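Local coordinates for phosphate binding protein (Planctomyces limnophilus, PDB 4JWO) that probably binds phosphate and hands it to a transport system in the cytoplasmic membrane, at residues A155-V160 against K254-D260; G101-F105 against I288-K292; L308-D313 against K323-K329. All coordinates share one frame; numbering follows the deposited sequence.

Contact 1: residues A155-V160 against K254-D260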
loop_
_atom_site.group_PDB
_atom_site.type_symbol
_atom_site.label_atom_id
_atom_site.label_comp_id
_atom_site.label_asym_id
_atom_site.label_seq_id
_atom_site.Cartn_x
_atom_site.Cartn_y
_atom_site.Cartn_z
ATOM N N ALA A 155 3.812 25.371 -1.508
ATOM C CA ALA A 155 4.209 24.002 -1.142
ATOM C C ALA A 155 3.949 22.988 -2.248
ATOM O O ALA A 155 3.665 21.817 -1.974
ATOM C CB ALA A 155 3.525 23.568 0.152
ATOM N N GLU A 156 4.073 23.419 -3.496
ATOM C CA GLU A 156 3.729 22.564 -4.637
ATOM C C GLU A 156 4.649 21.362 -4.807
ATOM O O GLU A 156 4.258 20.344 -5.384
ATOM C CB GLU A 156 3.636 23.383 -5.926
ATOM C CG GLU A 156 2.489 24.376 -5.868
ATOM C CD GLU A 156 2.268 25.079 -7.179
ATOM O OE1 GLU A 156 3.104 24.896 -8.088
ATOM O OE2 GLU A 156 1.256 25.814 -7.300
ATOM N N CYS A 157 5.880 21.495 -4.317
ATOM C CA CYS A 157 6.831 20.388 -4.278
ATOM C C CYS A 157 7.402 20.305 -2.872
ATOM O O CYS A 157 7.814 21.317 -2.308
ATOM C CB CYS A 157 7.968 20.599 -5.276
ATOM S SG CYS A 157 9.130 19.190 -5.183
HETATM N N MSE A 158 7.396 19.107 -2.285
HETATM C CA MSE A 158 7.919 18.929 -0.933
HETATM C C MSE A 158 8.815 17.716 -0.898
HETATM O O MSE A 158 8.672 16.821 -1.721
HETATM C CB MSE A 158 6.781 18.755 0.076
HETATM C CG MSE A 158 5.857 19.964 0.130
HETATM SE SE MSE A 158 4.411 19.764 1.379
HETATM C CE MSE A 158 5.442 19.778 3.026
ATOM N N THR A 159 9.723 17.688 0.069
ATOM C CA THR A 159 10.616 16.550 0.230
ATOM C C THR A 159 10.043 15.583 1.247
ATOM O O THR A 159 9.222 15.966 2.084
ATOM C CB THR A 159 12.020 16.985 0.699
ATOM O OG1 THR A 159 11.929 17.538 2.013
ATOM C CG2 THR A 159 12.593 18.023 -0.243
ATOM N N VAL A 160 10.494 14.335 1.185
ATOM C CA VAL A 160 10.166 13.374 2.227
ATOM C C VAL A 160 10.646 13.895 3.578
ATOM O O VAL A 160 9.932 13.787 4.571
ATOM C CB VAL A 160 10.767 11.992 1.918
ATOM C CG1 VAL A 160 10.701 11.080 3.144
ATOM C CG2 VAL A 160 10.035 11.374 0.747
ATOM N N LYS A 254 -4.976 19.908 -4.893
ATOM C CA LYS A 254 -3.680 20.010 -5.551
ATOM C C LYS A 254 -2.785 18.901 -4.999
ATOM O O LYS A 254 -2.539 18.834 -3.798
ATOM C CB LYS A 254 -3.072 21.404 -5.304
ATOM C CG LYS A 254 -1.660 21.573 -5.850
ATOM C CD LYS A 254 -1.176 23.023 -5.697
ATOM C CE LYS A 254 -1.955 23.971 -6.586
ATOM N NZ LYS A 254 -1.474 25.384 -6.452
ATOM N N ALA A 255 -2.315 18.006 -5.868
ATOM C CA ALA A 255 -1.407 16.968 -5.411
ATOM C C ALA A 255 -0.006 17.552 -5.309
ATOM O O ALA A 255 0.488 18.191 -6.247
ATOM C CB ALA A 255 -1.413 15.760 -6.352
ATOM N N VAL A 256 0.623 17.335 -4.164
ATOM C CA VAL A 256 1.994 17.778 -3.948
ATOM C C VAL A 256 2.958 16.896 -4.735
ATOM O O VAL A 256 2.847 15.667 -4.734
ATOM C CB VAL A 256 2.337 17.733 -2.444
ATOM C CG1 VAL A 256 3.809 18.044 -2.197
ATOM C CG2 VAL A 256 1.431 18.708 -1.682
ATOM N N LYS A 257 3.890 17.532 -5.433
ATOM C CA LYS A 257 4.956 16.793 -6.101
ATOM C C LYS A 257 5.994 16.399 -5.057
ATOM O O LYS A 257 6.288 17.182 -4.160
ATOM C CB LYS A 257 5.583 17.652 -7.194
ATOM C CG LYS A 257 4.572 18.154 -8.207
ATOM C CD LYS A 257 5.230 19.035 -9.246
ATOM C CE LYS A 257 4.277 19.349 -10.384
ATOM N NZ LYS A 257 3.052 20.051 -9.921
ATOM N N ILE A 258 6.542 15.189 -5.178
ATOM C CA ILE A 258 7.350 14.601 -4.111
ATOM C C ILE A 258 8.812 14.380 -4.506
ATOM O O ILE A 258 9.106 13.739 -5.519
ATOM C CB ILE A 258 6.737 13.260 -3.636
ATOM C CG1 ILE A 258 5.302 13.465 -3.129
ATOM C CG2 ILE A 258 7.589 12.613 -2.533
ATOM C CD1 ILE A 258 5.202 14.301 -1.857
ATOM N N SER A 259 9.725 14.926 -3.705
ATOM C CA SER A 259 11.150 14.652 -3.865
ATOM C C SER A 259 11.626 13.743 -2.746
ATOM O O SER A 259 11.242 13.931 -1.597
ATOM C CB SER A 259 11.951 15.945 -3.817
ATOM O OG SER A 259 11.662 16.751 -4.940
ATOM N N ASP A 260 12.478 12.775 -3.075
ATOM C CA ASP A 260 12.947 11.819 -2.078
ATOM C C ASP A 260 14.429 11.937 -1.712
ATOM O O ASP A 260 14.936 11.138 -0.925
ATOM C CB ASP A 260 12.603 10.378 -2.499
ATOM C CG ASP A 260 13.472 9.862 -3.636
ATOM O OD1 ASP A 260 14.200 10.657 -4.274
ATOM O OD2 ASP A 260 13.417 8.636 -3.901
HETATM O O HOH W 1 1.790 20.531 -6.700
HETATM O O HOH W 2 4.156 22.590 -9.287
#
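A short parallel strand pairing at the edge of a mixed beta-sheet joins Cys-157 to Thr-159 with Lys-257 to Ser-259, and four backbone hydrogen bonds zip it together. Lys-257 N gives to Glu-156 O (2.8 Å), Met-158 N to Lys-257 O, Ser-259 N to Met-158 O, and Val-160 N to Ser-259 O. The last is the most bent, 146° at its hydrogen, where the chain leaves the strand for helix 160-167; Thr-159 is the N-cap of that helix, its OG1 taking the N-H of Glu-162. Strand 134-148 pairs antiparallel with the Lys-254 to Val-256 part of strand 254-259, whereas strand 157-159 is an edge strand of this sheet in a periplasmic-binding-protein fold. Cys-157 and Ser-259 share a face of the sheet. With SG anti to the backbone N (chi1 180°), the cysteine sulfur comes to 3.5 Å from Ser-259 OG, and both side chains turn to one residue: Cys-266 is the disulfide partner of SG, and its backbone N is hydrogen-bonded to OG. On the opposite face Met-158, a selenomethionine, lays CG against Val-256 CG1 at 3.6 Å, while its end runs on to Leu-163 and Ile-166 of the helix. At the start of the pairing, Lys-254 NZ bridges to Glu-156 OE2 at 2.9 Å, meeting the carboxylate on its anti side, 31° out of plane; NZ also gives to the carbonyls of Pro-150 and Asn-152. Glu-156 OE1 reaches Lys-257 NZ through a water that lies 2.8 Å from each of these two atoms.

Contact 2: residues G101-F105 against I288-K292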
loop_
_atom_site.group_PDB
_atom_site.type_symbol
_atom_site.label_atom_id
_atom_site.label_comp_id
_atom_site.label_asym_id
_atom_site.label_seq_id
_atom_site.Cartn_x
_atom_site.Cartn_y
_atom_site.Cartn_z
ATOM N N GLY A 101 4.156 -11.414 9.009
ATOM C CA GLY A 101 3.662 -12.439 8.109
ATOM C C GLY A 101 4.770 -13.341 7.588
ATOM O O GLY A 101 4.605 -14.552 7.494
ATOM N N PHE A 102 5.900 -12.745 7.223
ATOM C CA PHE A 102 7.039 -13.539 6.777
ATOM C C PHE A 102 7.582 -14.425 7.901
ATOM O O PHE A 102 8.099 -15.515 7.644
ATOM C CB PHE A 102 8.154 -12.644 6.221
ATOM C CG PHE A 102 8.005 -12.309 4.758
ATOM C CD1 PHE A 102 7.928 -13.312 3.800
ATOM C CD2 PHE A 102 7.982 -10.991 4.342
ATOM C CE1 PHE A 102 7.809 -12.992 2.444
ATOM C CE2 PHE A 102 7.864 -10.667 2.988
ATOM C CZ PHE A 102 7.777 -11.672 2.048
ATOM N N LYS A 103 7.473 -13.957 9.145
ATOM C CA LYS A 103 7.949 -14.725 10.299
ATOM C C LYS A 103 7.141 -16.004 10.462
ATOM O O LYS A 103 7.686 -17.057 10.781
ATOM C CB LYS A 103 7.873 -13.894 11.589
ATOM C CG LYS A 103 9.014 -12.893 11.791
ATOM C CD LYS A 103 8.780 -12.020 13.027
ATOM C CE LYS A 103 9.999 -11.158 13.358
ATOM N NZ LYS A 103 9.772 -10.319 14.580
ATOM N N LYS A 104 5.832 -15.900 10.257
ATOM C CA LYS A 104 4.958 -17.062 10.305
ATOM C C LYS A 104 5.120 -17.921 9.060
ATOM O O LYS A 104 4.950 -19.134 9.103
ATOM C CB LYS A 104 3.497 -16.636 10.465
ATOM C CG LYS A 104 3.209 -15.851 11.735
ATOM C CD LYS A 104 1.776 -16.076 12.200
ATOM C CE LYS A 104 1.427 -15.210 13.400
ATOM N NZ LYS A 104 0.051 -15.489 13.906
ATOM N N PHE A 105 5.439 -17.270 7.949
ATOM C CA PHE A 105 5.706 -17.942 6.686
ATOM C C PHE A 105 6.922 -18.840 6.841
ATOM O O PHE A 105 6.901 -20.004 6.455
ATOM C CB PHE A 105 5.975 -16.883 5.618
ATOM C CG PHE A 105 5.970 -17.405 4.202
ATOM C CD1 PHE A 105 4.789 -17.809 3.597
ATOM C CD2 PHE A 105 7.143 -17.448 3.463
ATOM C CE1 PHE A 105 4.781 -18.259 2.281
ATOM C CE2 PHE A 105 7.143 -17.898 2.145
ATOM C CZ PHE A 105 5.959 -18.303 1.553
ATOM N N ILE A 288 1.873 -10.983 -3.114
ATOM C CA ILE A 288 1.372 -12.160 -2.422
ATOM C C ILE A 288 2.401 -13.265 -2.617
ATOM O O ILE A 288 2.857 -13.501 -3.738
ATOM C CB ILE A 288 0.011 -12.598 -2.999
ATOM C CG1 ILE A 288 -1.106 -11.701 -2.458
ATOM C CG2 ILE A 288 -0.271 -14.067 -2.680
ATOM C CD1 ILE A 288 -1.555 -12.048 -1.037
ATOM N N TYR A 289 2.782 -13.926 -1.525
ATOM C CA TYR A 289 3.745 -15.025 -1.564
ATOM C C TYR A 289 3.086 -16.318 -1.138
ATOM O O TYR A 289 2.266 -16.332 -0.223
ATOM C CB TYR A 289 4.905 -14.765 -0.597
ATOM C CG TYR A 289 5.889 -13.719 -1.054
ATOM C CD1 TYR A 289 5.645 -12.370 -0.850
ATOM C CD2 TYR A 289 7.072 -14.084 -1.676
ATOM C CE1 TYR A 289 6.549 -11.411 -1.266
ATOM C CE2 TYR A 289 7.979 -13.135 -2.088
ATOM C CZ TYR A 289 7.715 -11.804 -1.883
ATOM O OH TYR A 289 8.630 -10.865 -2.308
ATOM N N THR A 290 3.452 -17.409 -1.798
ATOM C CA THR A 290 3.144 -18.731 -1.285
ATOM C C THR A 290 4.328 -19.613 -1.656
ATOM O O THR A 290 5.393 -19.095 -1.973
ATOM C CB THR A 290 1.801 -19.264 -1.826
ATOM O OG1 THR A 290 1.461 -20.484 -1.153
ATOM C CG2 THR A 290 1.876 -19.510 -3.316
ATOM N N THR A 291 4.178 -20.928 -1.591
ATOM C CA THR A 291 5.296 -21.803 -1.914
ATOM C C THR A 291 4.907 -22.784 -3.006
ATOM O O THR A 291 3.726 -22.995 -3.266
ATOM C CB THR A 291 5.811 -22.562 -0.672
ATOM O OG1 THR A 291 4.944 -23.664 -0.381
ATOM C CG2 THR A 291 5.875 -21.639 0.531
ATOM N N LYS A 292 5.911 -23.376 -3.645
ATOM C CA LYS A 292 5.690 -24.363 -4.688
ATOM C C LYS A 292 4.957 -25.577 -4.124
ATOM O O LYS A 292 4.072 -26.138 -4.771
ATOM C CB LYS A 292 7.034 -24.774 -5.299
ATOM C CG LYS A 292 6.949 -25.620 -6.551
ATOM C CD LYS A 292 8.320 -25.695 -7.226
ATOM C CE LYS A 292 8.355 -26.736 -8.336
ATOM N NZ LYS A 292 7.482 -26.369 -9.486
#
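Phe-102 drives the edge of its ring at the face of Tyr-289 in a T-shaped (edge-to-face) stack, the ring centroids 5.0 Å apart and the planes at 68°. The leading atom is CZ, which stands 3.5 Å above the tyrosine plane, offset toward the rim on the CE1 side, with CE1 of the phenylalanine following over CD1 and CG. This is one of two tight spots. The other is Phe-105, one turn on along helix 98-106, whose CZ sits 3.5 Å from the methyl CG2 of Thr-291. Its chi1 of -167° swings the ring away from the backbone N and out toward the strand, and the ring edge comes near Thr-290 O, 3.7 Å from CZ. Thr-291 OG1 is hydrogen-bonded to Lys-294 N, and its methyl faces Phe-105. Around these points the fit is looser: Phe-105 CZ is 4.3 Å from Tyr-289 CB, and the axes of helix and strand stay 10.7 Å apart, so long aromatic side chains do the spanning. Strand 112-115 fills in beside them, with Ala-115 against Phe-102 and Thr-113 against both Phe-105 and Tyr-289. The outer side of the helix carries the exposed Lys-103 and Lys-104, which take no part. The contact packs helix 98-106 on strand 283-291 of the mixed sheet. No hydrogen bond links the two segments; Tyr-289 OH is instead bound by the N-H of Ile-119. The attachment of helix to strand therefore rests on aromatic and apolar packing, with hydroxyls directed to other partners.

Contact 3: residues L308-D313 against K323-K329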
loop_
_atom_site.group_PDB
_atom_site.type_symbol
_atom_site.label_atom_id
_atom_site.label_comp_id
_atom_site.label_asym_id
_atom_site.label_seq_id
_atom_site.Cartn_x
_atom_site.Cartn_y
_atom_site.Cartn_z
ATOM N N LEU A 308 -4.944 -13.404 -9.914
ATOM C CA LEU A 308 -4.220 -12.861 -11.063
ATOM C C LEU A 308 -5.127 -12.603 -12.266
ATOM O O LEU A 308 -4.725 -11.960 -13.232
ATOM C CB LEU A 308 -3.094 -13.820 -11.479
ATOM C CG LEU A 308 -2.045 -14.186 -10.425
ATOM C CD1 LEU A 308 -0.987 -15.110 -11.012
ATOM C CD2 LEU A 308 -1.405 -12.935 -9.842
ATOM N N SER A 309 -6.347 -13.118 -12.209
ATOM C CA SER A 309 -7.279 -13.009 -13.326
ATOM C C SER A 309 -7.809 -11.590 -13.474
ATOM O O SER A 309 -7.547 -10.735 -12.632
ATOM C CB SER A 309 -8.452 -13.965 -13.129
ATOM O OG SER A 309 -9.216 -13.588 -11.999
ATOM N N GLU A 310 -8.562 -11.354 -14.545
ATOM C CA GLU A 310 -9.183 -10.054 -14.778
ATOM C C GLU A 310 -10.152 -9.712 -13.648
ATOM O O GLU A 310 -10.316 -8.548 -13.287
ATOM C CB GLU A 310 -9.904 -10.038 -16.128
ATOM C CG GLU A 310 -10.518 -8.692 -16.497
ATOM C CD GLU A 310 -9.479 -7.607 -16.742
ATOM O OE1 GLU A 310 -8.322 -7.936 -17.084
ATOM O OE2 GLU A 310 -9.822 -6.414 -16.597
ATOM N N LYS A 311 -10.793 -10.737 -13.094
ATOM C CA LYS A 311 -11.675 -10.551 -11.945
ATOM C C LYS A 311 -10.882 -10.108 -10.723
ATOM O O LYS A 311 -11.365 -9.316 -9.914
ATOM C CB LYS A 311 -12.431 -11.836 -11.628
ATOM C CG LYS A 311 -13.515 -12.165 -12.628
ATOM C CD LYS A 311 -14.244 -13.439 -12.241
ATOM C CE LYS A 311 -15.392 -13.729 -13.190
ATOM N NZ LYS A 311 -16.047 -15.025 -12.863
ATOM N N GLY A 312 -9.671 -10.637 -10.591
ATOM C CA GLY A 312 -8.782 -10.237 -9.518
ATOM C C GLY A 312 -8.420 -8.775 -9.657
ATOM O O GLY A 312 -8.442 -8.028 -8.678
ATOM N N ASP A 313 -8.097 -8.367 -10.882
ATOM C CA ASP A 313 -7.747 -6.978 -11.163
ATOM C C ASP A 313 -8.912 -6.054 -10.836
ATOM O O ASP A 313 -8.714 -4.951 -10.334
ATOM C CB ASP A 313 -7.353 -6.798 -12.630
ATOM C CG ASP A 313 -6.113 -7.581 -13.007
ATOM O OD1 ASP A 313 -5.274 -7.858 -12.122
ATOM O OD2 ASP A 313 -5.979 -7.918 -14.201
ATOM N N LYS A 323 -4.477 -1.487 -10.615
ATOM C CA LYS A 323 -4.220 -2.837 -11.112
ATOM C C LYS A 323 -2.856 -2.859 -11.789
ATOM O O LYS A 323 -2.379 -1.827 -12.276
ATOM C CB LYS A 323 -5.334 -3.321 -12.051
ATOM C CG LYS A 323 -5.398 -2.603 -13.376
ATOM C CD LYS A 323 -6.465 -3.215 -14.267
ATOM C CE LYS A 323 -6.533 -2.497 -15.609
ATOM N NZ LYS A 323 -7.488 -3.185 -16.525
ATOM N N VAL A 324 -2.213 -4.024 -11.797
ATOM C CA VAL A 324 -0.873 -4.127 -12.376
ATOM C C VAL A 324 -0.898 -3.947 -13.899
ATOM O O VAL A 324 -1.891 -4.272 -14.564
ATOM C CB VAL A 324 -0.209 -5.486 -12.040
ATOM C CG1 VAL A 324 -0.001 -5.627 -10.527
ATOM C CG2 VAL A 324 -1.035 -6.634 -12.590
ATOM N N PRO A 325 0.203 -3.421 -14.460
ATOM C CA PRO A 325 0.381 -3.338 -15.913
ATOM C C PRO A 325 0.222 -4.707 -16.575
ATOM O O PRO A 325 0.434 -5.723 -15.915
ATOM C CB PRO A 325 1.826 -2.855 -16.056
ATOM C CG PRO A 325 2.073 -2.065 -14.803
ATOM C CD PRO A 325 1.316 -2.789 -13.727
ATOM N N LYS A 326 -0.157 -4.731 -17.849
ATOM C CA LYS A 326 -0.350 -5.993 -18.549
ATOM C C LYS A 326 0.922 -6.836 -18.532
ATOM O O LYS A 326 0.850 -8.058 -18.419
ATOM C CB LYS A 326 -0.801 -5.768 -20.001
ATOM C CG LYS A 326 -2.203 -5.190 -20.169
ATOM C CD LYS A 326 -3.276 -6.149 -19.668
ATOM C CE LYS A 326 -4.655 -5.495 -19.684
ATOM N NZ LYS A 326 -5.735 -6.472 -19.352
ATOM N N SER A 327 2.085 -6.196 -18.652
ATOM C CA SER A 327 3.331 -6.963 -18.673
ATOM C C SER A 327 3.537 -7.675 -17.347
ATOM O O SER A 327 4.048 -8.794 -17.307
ATOM C CB SER A 327 4.539 -6.088 -19.031
ATOM O OG SER A 327 4.824 -5.169 -17.990
ATOM N N VAL A 328 3.113 -7.036 -16.261
ATOM C CA VAL A 328 3.199 -7.653 -14.941
ATOM C C VAL A 328 2.246 -8.849 -14.851
ATOM O O VAL A 328 2.637 -9.926 -14.412
ATOM C CB VAL A 328 2.902 -6.643 -13.811
ATOM C CG1 VAL A 328 2.924 -7.350 -12.463
ATOM C CG2 VAL A 328 3.912 -5.504 -13.836
ATOM N N LYS A 329 1.003 -8.651 -15.284
ATOM C CA LYS A 329 -0.008 -9.710 -15.281
ATOM C C LYS A 329 0.463 -10.925 -16.064
ATOM O O LYS A 329 0.342 -12.062 -15.594
ATOM C CB LYS A 329 -1.319 -9.197 -15.874
ATOM C CG LYS A 329 -2.420 -10.241 -15.996
ATOM C CD LYS A 329 -3.709 -9.596 -16.514
ATOM C CE LYS A 329 -4.848 -10.603 -16.609
ATOM N NZ LYS A 329 -6.103 -9.971 -17.099
HETATM O O HOH W 3 -3.829 -6.094 -10.376
HETATM O O HOH W 4 -3.892 -6.270 -14.888
#
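Lys-329 reaches across with a fully extended chain to place NZ between two carboxylates, 3.0 Å from Glu-310 OE1 and 3.6 Å from Asp-313 OD2. The chain of Glu-310 crosses it at about a right angle. Further out, two more lysines close on the same glutamate at long range: Lys-326 NZ stands 3.7 Å from Glu-310 OE1, and Lys-323 NZ 4.0 Å from Glu-310 OE2. The bend at chi2 (66°) turns the Glu-310 carboxylate toward the lysines. Gathering positive charge round two acids in this way would be expected to stabilise their ionised forms. Asp-313 is buried, and two waters hydrogen-bond to its carboxylate oxygens. Through these waters the aspartate is linked to both the N-H and the carbonyl of Val-324, the first by way of OD1, the second weak at OD2. Lys-323 CD packs 4.0 Å from Asp-313 CB as an apolar contact, whereas the methylene Lys-329 CE lies 3.6 Å from a polar atom, the carbonyl oxygen Leu-308 O. These groups sit at the start of each helix. Ser-309 is the N-cap of helix 310-318; its OG accepts a weak bond from Gly-312 N and is also hydrogen-bonded to Phe-306 O, its stronger partner. Pro-325 holds the same position before helix 326-340. Glu-310 and Asp-313 thus lie in the first turn of one helix, Lys-326 and Lys-329 in the first turn of the next, and Lys-323 just ahead of it: a salt-bridge network joining the N-terminal turns of two successive helices near the C-terminus of the chain.

In the fold
Contacts 1 and 2 lie on opposite sides of the chain's centre, 35 Å apart between centres, yet both reach the same branched sheet. Strand 134-148 connects them, pairing with strand 254-259 of contact 1 and with strand 283-291 of contact 2. Along the chain, contact 1 falls wholly between the two segments of contact 2, which are 183 residues apart in sequence. Contact 3 comes later and is far more local. Its nearest atoms are about 7 Å from those of contact 2, without touching, and about 18 Å from those of contact 1. Leu-308 and Val-324 also rest on strand 134-148. A 1,2-ethanediol, probably from crystallisation, lies about 4 Å from the Cys-157 side chain.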